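Local structure of alkyltransferase-like protein 1 (Schizosaccharomyces pombe, 3GYH) at residues 8-13 with 42-47; 12-17 with 52-57; 58-63 with 99-104. The protein recognises O(6)-alkylguanine lesions in DNA, flips the damaged base into a hydrophobic pocket and so presents the lesion to nucleotide excision repair. One frame throughout, in Å; residues are numbered along the deposited sequence.

Contact 1: residues 8-13 with 42-47. With PBO (1-pyridin-3-ylbutan-1-one), chain D; nucleotides of chain B.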
loop_
_atom_site.group_PDB
_atom_site.type_symbol
_atom_site.label_atom_id
_atom_site.label_comp_id
_atom_site.label_asym_id
_atom_site.label_seq_id
_atom_site.Cartn_x
_atom_site.Cartn_y
_atom_site.Cartn_z
ATOM N N THR A 8 13.753 1.415 -5.627
ATOM C CA THR A 8 13.677 2.862 -5.500
ATOM C C THR A 8 12.499 3.393 -6.286
ATOM O O THR A 8 11.689 4.169 -5.757
ATOM C CB THR A 8 14.941 3.577 -5.968
ATOM O OG1 THR A 8 15.999 3.323 -5.037
ATOM C CG2 THR A 8 14.683 5.072 -6.005
ATOM N N LYS A 9 12.406 2.974 -7.549
ATOM C CA LYS A 9 11.313 3.427 -8.408
ATOM C C LYS A 9 10.005 3.314 -7.624
ATOM O O LYS A 9 9.374 4.325 -7.289
ATOM C CB LYS A 9 11.246 2.608 -9.703
ATOM C CG LYS A 9 12.467 2.746 -10.622
ATOM C CD LYS A 9 12.131 2.577 -12.110
ATOM C CE LYS A 9 13.312 3.040 -12.978
ATOM N NZ LYS A 9 13.070 2.983 -14.457
ATOM N N VAL A 10 9.626 2.078 -7.309
ATOM C CA VAL A 10 8.541 1.817 -6.378
ATOM C C VAL A 10 8.451 2.883 -5.300
ATOM O O VAL A 10 7.412 3.523 -5.135
ATOM C CB VAL A 10 8.728 0.475 -5.688
ATOM C CG1 VAL A 10 7.671 0.279 -4.607
ATOM C CG2 VAL A 10 8.699 -0.640 -6.702
ATOM N N TYR A 11 9.538 3.059 -4.553
ATOM C CA TYR A 11 9.526 3.981 -3.436
ATOM C C TYR A 11 9.091 5.343 -3.952
ATOM O O TYR A 11 8.112 5.915 -3.473
ATOM C CB TYR A 11 10.893 4.034 -2.744
ATOM C CG TYR A 11 11.164 2.806 -1.910
ATOM C CD1 TYR A 11 12.446 2.311 -1.760
ATOM C CD2 TYR A 11 10.124 2.132 -1.283
ATOM C CE1 TYR A 11 12.694 1.172 -1.006
ATOM C CE2 TYR A 11 10.358 0.987 -0.526
ATOM C CZ TYR A 11 11.648 0.513 -0.390
ATOM O OH TYR A 11 11.888 -0.624 0.353
ATOM N N ASP A 12 9.785 5.841 -4.970
ATOM C CA ASP A 12 9.404 7.115 -5.569
ATOM C C ASP A 12 7.905 7.127 -5.847
ATOM O O ASP A 12 7.175 7.972 -5.321
ATOM C CB ASP A 12 10.213 7.372 -6.836
ATOM C CG ASP A 12 11.716 7.464 -6.564
ATOM O OD1 ASP A 12 12.489 7.626 -7.537
ATOM O OD2 ASP A 12 12.125 7.379 -5.380
ATOM N N ALA A 13 7.447 6.166 -6.641
ATOM C CA ALA A 13 6.029 6.025 -6.943
ATOM C C ALA A 13 5.144 6.136 -5.711
ATOM O O ALA A 13 4.284 7.007 -5.631
ATOM C CB ALA A 13 5.785 4.720 -7.632
ATOM N N GLY A 42 5.126 -5.428 -2.859
ATOM C CA GLY A 42 4.918 -5.690 -1.440
ATOM C C GLY A 42 6.244 -5.893 -0.737
ATOM O O GLY A 42 6.455 -5.421 0.387
ATOM N N GLN A 43 7.150 -6.606 -1.394
ATOM C CA GLN A 43 8.352 -7.026 -0.712
ATOM C C GLN A 43 9.123 -5.772 -0.385
ATOM O O GLN A 43 9.755 -5.679 0.657
ATOM C CB GLN A 43 9.168 -7.986 -1.575
ATOM C CG GLN A 43 8.833 -9.462 -1.309
ATOM C CD GLN A 43 8.621 -9.781 0.193
ATOM O OE1 GLN A 43 9.552 -9.665 1.009
ATOM N NE2 GLN A 43 7.393 -10.191 0.552
ATOM N N ALA A 44 9.020 -4.790 -1.270
ATOM C CA ALA A 44 9.637 -3.503 -1.065
ATOM C C ALA A 44 9.101 -2.867 0.196
ATOM O O ALA A 44 9.870 -2.351 0.997
ATOM C CB ALA A 44 9.371 -2.603 -2.254
ATOM N N MET A 45 7.781 -2.885 0.357
ATOM C CA MET A 45 7.149 -2.172 1.466
ATOM C C MET A 45 7.550 -2.868 2.739
ATOM O O MET A 45 7.973 -2.231 3.707
ATOM C CB MET A 45 5.616 -2.187 1.368
ATOM C CG MET A 45 5.036 -1.434 0.193
ATOM S SD MET A 45 5.283 0.361 0.184
ATOM C CE MET A 45 6.618 0.509 -1.007
ATOM N N LYS A 46 7.414 -4.189 2.717
ATOM C CA LYS A 46 7.784 -5.015 3.846
ATOM C C LYS A 46 9.206 -4.715 4.270
ATOM O O LYS A 46 9.552 -4.914 5.427
ATOM C CB LYS A 46 7.654 -6.492 3.494
ATOM C CG LYS A 46 7.541 -7.399 4.692
ATOM C CD LYS A 46 8.155 -8.740 4.393
ATOM C CE LYS A 46 8.338 -9.559 5.662
ATOM N NZ LYS A 46 9.079 -10.818 5.341
ATOM N N HIS A 47 10.018 -4.221 3.336
ATOM C CA HIS A 47 11.464 -4.083 3.539
ATOM C C HIS A 47 11.903 -2.691 3.942
ATOM O O HIS A 47 12.965 -2.242 3.530
ATOM C CB HIS A 47 12.220 -4.481 2.270
ATOM C CG HIS A 47 12.552 -5.937 2.205
ATOM N ND1 HIS A 47 13.647 -6.423 1.520
ATOM C CD2 HIS A 47 11.936 -7.017 2.747
ATOM C CE1 HIS A 47 13.687 -7.741 1.637
ATOM N NE2 HIS A 47 12.660 -8.125 2.376
HETATM C C10 PBO D . 5.941 -1.588 5.399
HETATM C C11 PBO D . 5.834 -0.815 6.722
HETATM C C12 PBO D . 6.152 -1.609 7.999
HETATM C C13 PBO D . 6.806 -0.710 9.039
HETATM C C14 PBO D . 6.136 -0.330 10.331
HETATM C C15 PBO D . 5.172 -1.150 10.924
HETATM C C16 PBO D . 4.592 -0.738 12.125
HETATM C C17 PBO D . 4.991 0.469 12.704
HETATM N "N1'" PBO D . 5.928 1.234 12.111
HETATM C C18 PBO D . 6.501 0.868 10.958
HETATM O O13 PBO D . 7.926 -0.267 8.841
ATOM P P DG B 7 4.334 -10.855 4.041
ATOM O OP1 DG B 7 5.407 -9.979 3.457
ATOM O OP2 DG B 7 4.194 -10.987 5.546
ATOM O "O5'" DG B 7 2.903 -10.305 3.570
ATOM C "C5'" DG B 7 2.691 -9.883 2.240
ATOM C "C4'" DG B 7 1.393 -9.099 2.200
ATOM O "O4'" DG B 7 1.435 -8.116 3.228
ATOM C "C3'" DG B 7 1.403 -8.354 0.881
ATOM O "O3'" DG B 7 0.051 -8.118 0.469
ATOM C "C2'" DG B 7 2.105 -7.056 1.216
ATOM C "C1'" DG B 7 1.679 -6.834 2.653
ATOM N N9 DG B 7 2.690 -6.101 3.432
ATOM C C8 DG B 7 3.621 -6.647 4.217
ATOM N N7 DG B 7 4.348 -5.651 4.788
ATOM C C5 DG B 7 3.860 -4.473 4.343
ATOM C C6 DG B 7 4.202 -3.144 4.583
ATOM O O6 DG B 7 5.233 -2.833 5.434
ATOM N N1 DG B 7 3.490 -2.175 3.977
ATOM C C2 DG B 7 2.470 -2.497 3.149
ATOM N N2 DG B 7 1.767 -1.517 2.546
ATOM N N3 DG B 7 2.127 -3.780 2.902
ATOM C C4 DG B 7 2.810 -4.778 3.492
#
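Y11 reaches A44 and M45 with the same end of its ring. Its OH donates a hydrogen bond of 2.7 Å to A44 O, coming in from above the carbonyl plane, 37° out of it, at a C=O...donor angle of 125°. Beside that bond the ring turns its edge to the second helix: CE2 of Y11 lies 3.8 Å from CE of M45 and 4.1 Å from CB of A44. V10 completes this first shell with a single branch. Its CG1, anti to the backbone N (chi1 174°), packs 3.8 Å from M45 CE and also touches the A44 methyl, so one methyl, M45 CE, meets both V10 and the ring edge of Y11.

Segments 8-13 and 42-46, of helices 3-14 and 38-46, run nearly at right angles, their axes 9.9 Å apart at closest approach. Helix 38-46 is the recognition helix of the helix-turn-helix in this MGMT-family domain, and the contact seats its C-terminal turns against helix 3-14. A phenylalanine in place of Y11 could still offer a ring edge to M45, but A44 O would probably lose its side-chain donor, and with it the one hydrogen bond linking these segments.

M45 touches both helix 3-14 and the lesion base. The chain leaves the backbone away from helix 3-14 and folds back at chi2 and chi3 to bring CE there, while its CB lies 3.4 Å from N1 of the flipped guanine DG7 of chain B. Next along, K46 runs its aliphatic chain past the same nucleotide, with CB 3.6 Å from DG7 N7 and CG and CD beside the phosphate oxygen OP1. Further out, W56 also packs on M45, and L48 lies against Y11.

Contact 2: residues 12-17 with 52-57. With PBO (1-pyridin-3-ylbutan-1-one), chain D; nucleotides of chain B.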
loop_
_atom_site.group_PDB
_atom_site.type_symbol
_atom_site.label_atom_id
_atom_site.label_comp_id
_atom_site.label_asym_id
_atom_site.label_seq_id
_atom_site.Cartn_x
_atom_site.Cartn_y
_atom_site.Cartn_z
ATOM N N ASP A 12 9.785 5.841 -4.970
ATOM C CA ASP A 12 9.404 7.115 -5.569
ATOM C C ASP A 12 7.905 7.127 -5.847
ATOM O O ASP A 12 7.175 7.972 -5.321
ATOM C CB ASP A 12 10.213 7.372 -6.836
ATOM C CG ASP A 12 11.716 7.464 -6.564
ATOM O OD1 ASP A 12 12.489 7.626 -7.537
ATOM O OD2 ASP A 12 12.125 7.379 -5.380
ATOM N N ALA A 13 7.447 6.166 -6.641
ATOM C CA ALA A 13 6.029 6.025 -6.943
ATOM C C ALA A 13 5.144 6.136 -5.711
ATOM O O ALA A 13 4.284 7.007 -5.631
ATOM C CB ALA A 13 5.785 4.720 -7.632
ATOM N N VAL A 14 5.359 5.235 -4.758
ATOM C CA VAL A 14 4.520 5.145 -3.572
ATOM C C VAL A 14 4.505 6.472 -2.857
ATOM O O VAL A 14 3.552 6.799 -2.161
ATOM C CB VAL A 14 5.047 4.095 -2.595
ATOM C CG1 VAL A 14 4.187 4.062 -1.342
ATOM C CG2 VAL A 14 5.088 2.723 -3.273
ATOM N N CYS A 15 5.570 7.239 -3.044
ATOM C CA CYS A 15 5.714 8.524 -2.385
ATOM C C CYS A 15 4.900 9.599 -3.077
ATOM O O CYS A 15 4.824 10.730 -2.594
ATOM C CB CYS A 15 7.188 8.936 -2.351
ATOM S SG CYS A 15 8.027 8.526 -0.824
ATOM N N GLU A 16 4.297 9.250 -4.211
ATOM C CA GLU A 16 3.464 10.191 -4.953
ATOM C C GLU A 16 1.979 10.033 -4.661
ATOM O O GLU A 16 1.141 10.559 -5.388
ATOM C CB GLU A 16 3.702 10.048 -6.449
ATOM C CG GLU A 16 5.121 10.312 -6.862
ATOM C CD GLU A 16 5.289 10.298 -8.365
ATOM O OE1 GLU A 16 6.103 11.097 -8.880
ATOM O OE2 GLU A 16 4.605 9.489 -9.033
ATOM N N ILE A 17 1.648 9.300 -3.605
ATOM C CA ILE A 17 0.255 9.178 -3.178
ATOM C C ILE A 17 -0.084 10.307 -2.206
ATOM O O ILE A 17 0.639 10.532 -1.226
ATOM C CB ILE A 17 -0.041 7.807 -2.508
ATOM C CG1 ILE A 17 0.465 6.652 -3.377
ATOM C CG2 ILE A 17 -1.534 7.656 -2.235
ATOM C CD1 ILE A 17 0.342 5.276 -2.722
ATOM N N THR A 52 11.090 5.251 8.198
ATOM C CA THR A 52 10.897 5.697 6.815
ATOM C C THR A 52 9.868 6.812 6.708
ATOM O O THR A 52 8.871 6.818 7.431
ATOM C CB THR A 52 10.429 4.538 5.923
ATOM O OG1 THR A 52 10.575 4.902 4.543
ATOM C CG2 THR A 52 8.972 4.217 6.204
ATOM N N HIS A 53 10.116 7.754 5.804
ATOM C CA HIS A 53 9.193 8.853 5.588
ATOM C C HIS A 53 8.437 8.608 4.288
ATOM O O HIS A 53 8.310 9.496 3.446
ATOM C CB HIS A 53 9.935 10.199 5.573
ATOM C CG HIS A 53 10.226 10.751 6.940
ATOM N ND1 HIS A 53 9.278 11.409 7.697
ATOM C CD2 HIS A 53 11.361 10.750 7.680
ATOM C CE1 HIS A 53 9.815 11.787 8.846
ATOM N NE2 HIS A 53 11.079 11.398 8.860
ATOM N N VAL A 54 7.939 7.383 4.138
ATOM C CA VAL A 54 7.310 6.923 2.894
ATOM C C VAL A 54 5.934 6.358 3.194
ATOM O O VAL A 54 5.761 5.604 4.150
ATOM C CB VAL A 54 8.139 5.808 2.207
ATOM C CG1 VAL A 54 7.409 5.266 0.988
ATOM C CG2 VAL A 54 9.517 6.319 1.828
ATOM N N PRO A 55 4.954 6.701 2.359
ATOM C CA PRO A 55 3.558 6.481 2.672
ATOM C C PRO A 55 3.204 5.018 2.482
ATOM O O PRO A 55 2.237 4.693 1.809
ATOM C CB PRO A 55 2.832 7.329 1.630
ATOM C CG PRO A 55 3.883 7.773 0.629
ATOM C CD PRO A 55 5.149 7.092 0.957
ATOM N N TRP A 56 3.993 4.142 3.078
ATOM C CA TRP A 56 3.775 2.720 2.930
ATOM C C TRP A 56 2.342 2.326 3.283
ATOM O O TRP A 56 1.840 1.296 2.828
ATOM C CB TRP A 56 4.780 1.922 3.764
ATOM C CG TRP A 56 4.656 2.170 5.216
ATOM C CD1 TRP A 56 5.339 3.097 5.950
ATOM C CD2 TRP A 56 3.783 1.492 6.133
ATOM N NE1 TRP A 56 4.952 3.034 7.271
ATOM C CE2 TRP A 56 3.997 2.059 7.409
ATOM C CE3 TRP A 56 2.845 0.460 6.001
ATOM C CZ2 TRP A 56 3.307 1.628 8.547
ATOM C CZ3 TRP A 56 2.160 0.033 7.138
ATOM C CH2 TRP A 56 2.397 0.619 8.392
ATOM N N HIS A 57 1.678 3.145 4.095
ATOM C CA HIS A 57 0.322 2.813 4.528
ATOM C C HIS A 57 -0.684 3.004 3.407
ATOM O O HIS A 57 -1.787 2.482 3.472
ATOM C CB HIS A 57 -0.089 3.628 5.751
ATOM C CG HIS A 57 0.236 5.082 5.642
ATOM N ND1 HIS A 57 1.502 5.580 5.869
ATOM C CD2 HIS A 57 -0.539 6.148 5.326
ATOM C CE1 HIS A 57 1.493 6.891 5.698
ATOM N NE2 HIS A 57 0.268 7.261 5.365
HETATM C C10 PBO D . 5.941 -1.588 5.399
HETATM C C11 PBO D . 5.834 -0.815 6.722
HETATM C C12 PBO D . 6.152 -1.609 7.999
HETATM C C13 PBO D . 6.806 -0.710 9.039
HETATM C C14 PBO D . 6.136 -0.330 10.331
HETATM C C15 PBO D . 5.172 -1.150 10.924
HETATM C C16 PBO D . 4.592 -0.738 12.125
HETATM C C17 PBO D . 4.991 0.469 12.704
HETATM N "N1'" PBO D . 5.928 1.234 12.111
HETATM C C18 PBO D . 6.501 0.868 10.958
HETATM O O13 PBO D . 7.926 -0.267 8.841
ATOM P P DG B 7 4.334 -10.855 4.041
ATOM O OP1 DG B 7 5.407 -9.979 3.457
ATOM O OP2 DG B 7 4.194 -10.987 5.546
ATOM O "O5'" DG B 7 2.903 -10.305 3.570
ATOM C "C5'" DG B 7 2.691 -9.883 2.240
ATOM C "C4'" DG B 7 1.393 -9.099 2.200
ATOM O "O4'" DG B 7 1.435 -8.116 3.228
ATOM C "C3'" DG B 7 1.403 -8.354 0.881
ATOM O "O3'" DG B 7 0.051 -8.118 0.469
ATOM C "C2'" DG B 7 2.105 -7.056 1.216
ATOM C "C1'" DG B 7 1.679 -6.834 2.653
ATOM N N9 DG B 7 2.690 -6.101 3.432
ATOM C C8 DG B 7 3.621 -6.647 4.217
ATOM N N7 DG B 7 4.348 -5.651 4.788
ATOM C C5 DG B 7 3.860 -4.473 4.343
ATOM C C6 DG B 7 4.202 -3.144 4.583
ATOM O O6 DG B 7 5.233 -2.833 5.434
ATOM N N1 DG B 7 3.490 -2.175 3.977
ATOM C C2 DG B 7 2.470 -2.497 3.149
ATOM N N2 DG B 7 1.767 -1.517 2.546
ATOM N N3 DG B 7 2.127 -3.780 2.902
ATOM C C4 DG B 7 2.810 -4.778 3.492
#
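The P55 ring overlaps the C-terminal end of helix 3-14 at V14 and C15, its CG resting 3.6 Å from C15 CA and its CB, CG and CD all facing the carbonyl oxygen of V14. P55 is the centre of an inverse gamma turn and opens the Pro-Trp-His-Arg sequence that, in alkyltransferase-like proteins, stands where the repair methyltransferases carry Pro-Cys-His-Arg: W56 occupies the place of their alkyl-accepting cysteine. The contact therefore fastens the loop that lines the base pocket to the end of an N-terminal helix, where V14 to I17 form a type I turn.

Two side chains grip the proline and V54 together. C15 SG sits 3.7 Å from P55 CD and 3.8 Å from V54 CG2, on the more exposed rim. Deeper in, V14 brings CG1 to 3.9 Å from P55 CD and 4.2 Å from V54 CG1; this branch is anti to the backbone N (chi1 178°), which puts it over the proline ring, crossed obliquely. I28 lies against V14 as well, which buries this side.

W56 turns its side chain away from the helix. Its CG stands between the backbone N and the carbonyl carbon (chi1 63°), and this swings the indole into the pocket, where C11 of PBO, whose chain is attached to O6 of DG7 of chain B, lies over the centre of one ring face. CB of H57 approaches the opposite face toward the rim, and NE2 of H57 is itself hydrogen-bonded to E85. R69, which probes the electrostatic potential of the flipped base, has its side chain about 4 Å from that of W56. The W56 backbone also holds the guanine: N2 of DG7 donates to W56 O at 2.8 Å, with an N-H...acceptor angle of 160°.

Contact 3: residues 58-63 with 99-104. With nucleotides of chain B.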
loop_
_atom_site.group_PDB
_atom_site.type_symbol
_atom_site.label_atom_id
_atom_site.label_comp_id
_atom_site.label_asym_id
_atom_site.label_seq_id
_atom_site.Cartn_x
_atom_site.Cartn_y
_atom_site.Cartn_z
ATOM N N ARG A 58 -0.294 3.750 2.384
ATOM C CA ARG A 58 -1.221 4.140 1.341
ATOM C C ARG A 58 -1.270 3.105 0.224
ATOM O O ARG A 58 -1.609 3.416 -0.919
ATOM C CB ARG A 58 -0.842 5.506 0.780
ATOM C CG ARG A 58 -1.313 6.643 1.637
ATOM C CD ARG A 58 -0.434 7.839 1.425
ATOM N NE ARG A 58 -0.545 8.777 2.535
ATOM C CZ ARG A 58 0.144 9.907 2.627
ATOM N NH1 ARG A 58 1.002 10.238 1.667
ATOM N NH2 ARG A 58 -0.030 10.706 3.675
ATOM N N VAL A 59 -0.937 1.867 0.563
ATOM C CA VAL A 59 -0.803 0.821 -0.436
ATOM C C VAL A 59 -1.449 -0.478 0.049
ATOM O O VAL A 59 -0.805 -1.276 0.733
ATOM C CB VAL A 59 0.673 0.589 -0.769
ATOM C CG1 VAL A 59 0.816 -0.002 -2.131
ATOM C CG2 VAL A 59 1.443 1.895 -0.678
ATOM N N ILE A 60 -2.725 -0.668 -0.290
ATOM C CA ILE A 60 -3.463 -1.880 0.072
ATOM C C ILE A 60 -3.589 -2.810 -1.134
ATOM O O ILE A 60 -2.866 -2.653 -2.112
ATOM C CB ILE A 60 -4.872 -1.560 0.585
ATOM C CG1 ILE A 60 -5.721 -0.982 -0.542
ATOM C CG2 ILE A 60 -4.819 -0.611 1.767
ATOM C CD1 ILE A 60 -7.099 -1.586 -0.605
ATOM N N ASN A 61 -4.500 -3.776 -1.069
ATOM C CA ASN A 61 -4.633 -4.729 -2.158
ATOM C C ASN A 61 -5.796 -4.443 -3.102
ATOM O O ASN A 61 -6.753 -3.747 -2.750
ATOM C CB ASN A 61 -4.743 -6.148 -1.622
ATOM C CG ASN A 61 -5.971 -6.350 -0.772
ATOM O OD1 ASN A 61 -7.079 -5.980 -1.165
ATOM N ND2 ASN A 61 -5.783 -6.942 0.408
ATOM N N SER A 62 -5.715 -4.998 -4.305
ATOM C CA SER A 62 -6.658 -4.647 -5.358
ATOM C C SER A 62 -8.061 -5.095 -4.983
ATOM O O SER A 62 -9.048 -4.569 -5.487
ATOM C CB SER A 62 -6.225 -5.269 -6.682
ATOM O OG SER A 62 -4.817 -5.155 -6.848
ATOM N N ARG A 63 -8.144 -6.064 -4.081
ATOM C CA ARG A 63 -9.414 -6.475 -3.510
ATOM C C ARG A 63 -9.905 -5.431 -2.520
ATOM O O ARG A 63 -10.791 -5.706 -1.713
ATOM C CB ARG A 63 -9.265 -7.823 -2.816
ATOM C CG ARG A 63 -10.390 -8.781 -3.094
ATOM C CD ARG A 63 -10.468 -9.872 -2.039
ATOM N NE ARG A 63 -10.132 -9.374 -0.705
ATOM C CZ ARG A 63 -8.907 -9.409 -0.179
ATOM N NH1 ARG A 63 -7.892 -9.919 -0.873
ATOM N NH2 ARG A 63 -8.690 -8.933 1.040
ATOM N N LEU A 99 -11.941 -0.725 2.671
ATOM C CA LEU A 99 -12.331 0.627 2.300
ATOM C C LEU A 99 -12.829 0.686 0.854
ATOM O O LEU A 99 -12.532 -0.204 0.051
ATOM C CB LEU A 99 -11.178 1.612 2.534
ATOM C CG LEU A 99 -9.960 1.605 1.596
ATOM C CD1 LEU A 99 -9.408 0.200 1.378
ATOM C CD2 LEU A 99 -10.272 2.268 0.263
ATOM N N ASN A 100 -13.595 1.732 0.538
ATOM C CA ASN A 100 -14.164 1.889 -0.796
ATOM C C ASN A 100 -13.102 2.263 -1.812
ATOM O O ASN A 100 -12.752 3.436 -1.965
ATOM C CB ASN A 100 -15.287 2.924 -0.804
ATOM C CG ASN A 100 -16.049 2.931 -2.109
ATOM O OD1 ASN A 100 -15.831 3.787 -2.966
ATOM N ND2 ASN A 100 -16.937 1.961 -2.278
ATOM N N LEU A 101 -12.584 1.250 -2.498
ATOM C CA LEU A 101 -11.485 1.453 -3.425
ATOM C C LEU A 101 -11.766 2.616 -4.372
ATOM O O LEU A 101 -10.980 3.552 -4.450
ATOM C CB LEU A 101 -11.196 0.174 -4.213
ATOM C CG LEU A 101 -9.757 -0.078 -4.698
ATOM C CD1 LEU A 101 -8.983 1.219 -4.921
ATOM C CD2 LEU A 101 -8.993 -1.004 -3.768
ATOM N N PRO A 102 -12.899 2.567 -5.089
ATOM C CA PRO A 102 -13.170 3.595 -6.087
ATOM C C PRO A 102 -13.106 4.975 -5.465
ATOM O O PRO A 102 -12.472 5.871 -6.015
ATOM C CB PRO A 102 -14.601 3.288 -6.523
ATOM C CG PRO A 102 -14.790 1.840 -6.211
ATOM C CD PRO A 102 -14.016 1.619 -4.954
ATOM N N GLU A 103 -13.751 5.136 -4.314
ATOM C CA GLU A 103 -13.723 6.407 -3.603
ATOM C C GLU A 103 -12.291 6.855 -3.356
ATOM O O GLU A 103 -11.750 7.660 -4.114
ATOM C CB GLU A 103 -14.496 6.334 -2.288
ATOM C CG GLU A 103 -15.466 7.492 -2.101
ATOM C CD GLU A 103 -15.735 7.795 -0.645
ATOM O OE1 GLU A 103 -16.907 7.614 -0.207
ATOM O OE2 GLU A 103 -14.775 8.214 0.061
ATOM N N TYR A 104 -11.676 6.320 -2.305
ATOM C CA TYR A 104 -10.284 6.635 -1.985
ATOM C C TYR A 104 -9.343 5.836 -2.886
ATOM O O TYR A 104 -9.078 4.675 -2.598
ATOM C CB TYR A 104 -9.988 6.283 -0.522
ATOM C CG TYR A 104 -10.998 6.799 0.485
ATOM C CD1 TYR A 104 -11.925 5.939 1.070
ATOM C CD2 TYR A 104 -11.013 8.141 0.865
ATOM C CE1 TYR A 104 -12.844 6.404 1.998
ATOM C CE2 TYR A 104 -11.928 8.614 1.790
ATOM C CZ TYR A 104 -12.840 7.739 2.352
ATOM O OH TYR A 104 -13.753 8.205 3.267
ATOM P P DT B 9 -2.554 -6.702 -5.695
ATOM O OP1 DT B 9 -2.362 -5.254 -5.931
ATOM O OP2 DT B 9 -3.639 -7.217 -4.825
ATOM O "O5'" DT B 9 -2.679 -7.363 -7.140
ATOM C "C5'" DT B 9 -2.054 -8.594 -7.478
ATOM C "C4'" DT B 9 -2.673 -9.110 -8.763
ATOM O "O4'" DT B 9 -2.665 -10.562 -8.769
ATOM C "C3'" DT B 9 -4.137 -8.723 -8.912
ATOM O "O3'" DT B 9 -4.484 -8.756 -10.306
ATOM C "C2'" DT B 9 -4.801 -9.818 -8.090
ATOM C "C1'" DT B 9 -3.991 -11.012 -8.590
ATOM N N1 DT B 9 -3.960 -12.168 -7.675
ATOM C C2 DT B 9 -3.825 -13.427 -8.218
ATOM O O2 DT B 9 -3.726 -13.639 -9.414
ATOM N N3 DT B 9 -3.804 -14.439 -7.299
ATOM C C4 DT B 9 -3.910 -14.306 -5.924
ATOM O O4 DT B 9 -3.893 -15.275 -5.173
ATOM C C5 DT B 9 -4.048 -12.966 -5.422
ATOM C C7 DT B 9 -4.169 -12.733 -3.943
ATOM C C6 DT B 9 -4.067 -11.969 -6.315
#
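I60 meets two leucines with one methyl: its CD1 lies 3.5 Å from CD1 of L99 and 3.7 Å from CD2 of L101. I60 belongs to strand 59-60, which pairs in parallel with strand 23-24 to make the small two-stranded sheet of this domain; the contact brings the irregular C-terminal segment 99-104 over that strand and the turn beyond it.

CG1 of I60 stands between its backbone N and carbonyl carbon (chi1 67°), and CD1 beyond it is the atom that meets the leucines. L99 has the same kind of first torsion, which carries CD1 over to I60 although its CB does not lead there. L101 starts out toward the strand with its CG anti to the backbone N, and its chain runs past that of I60 in the opposite direction; CD2 also lies 3.7 Å from N61 O.

Behind this apolar patch the turn holds DNA. S62 N donates to OP2 of DT9 of chain B at 3.1 Å, almost straight at 174°, while S62 OG is hydrogen-bonded to T24. The N61 amide is fixed on both ends, OD1 accepting from T65 N and ND2 bonded to S67 OG. The leucine segment has a brace of its own, an Asx motif in which N100 OD1 accepts from E103 N at 2.8 Å.

How the contacts relate
From the N terminus, helix 3-14 supplies one side of both early contacts. Contact 1 closes a loop holding strand 23-24 and helix 25-31, bringing helix 38-46 back to residues 8-13. Contact 2 starts at the end of the same helix, sharing D12 and A13, and reaches further on to 52-57; both loops start from the same stretch, contact 2 closing the longer one. They meet where M45 CE packs 3.5 Å from V14 CG2. Contact 3 follows in series, closing a loop that contains helix 76-85 and tying the C-terminal segment to strand 59-60. Its centre is about 17 Å from that of contact 1, yet V59 still touches V14, I17 and M45.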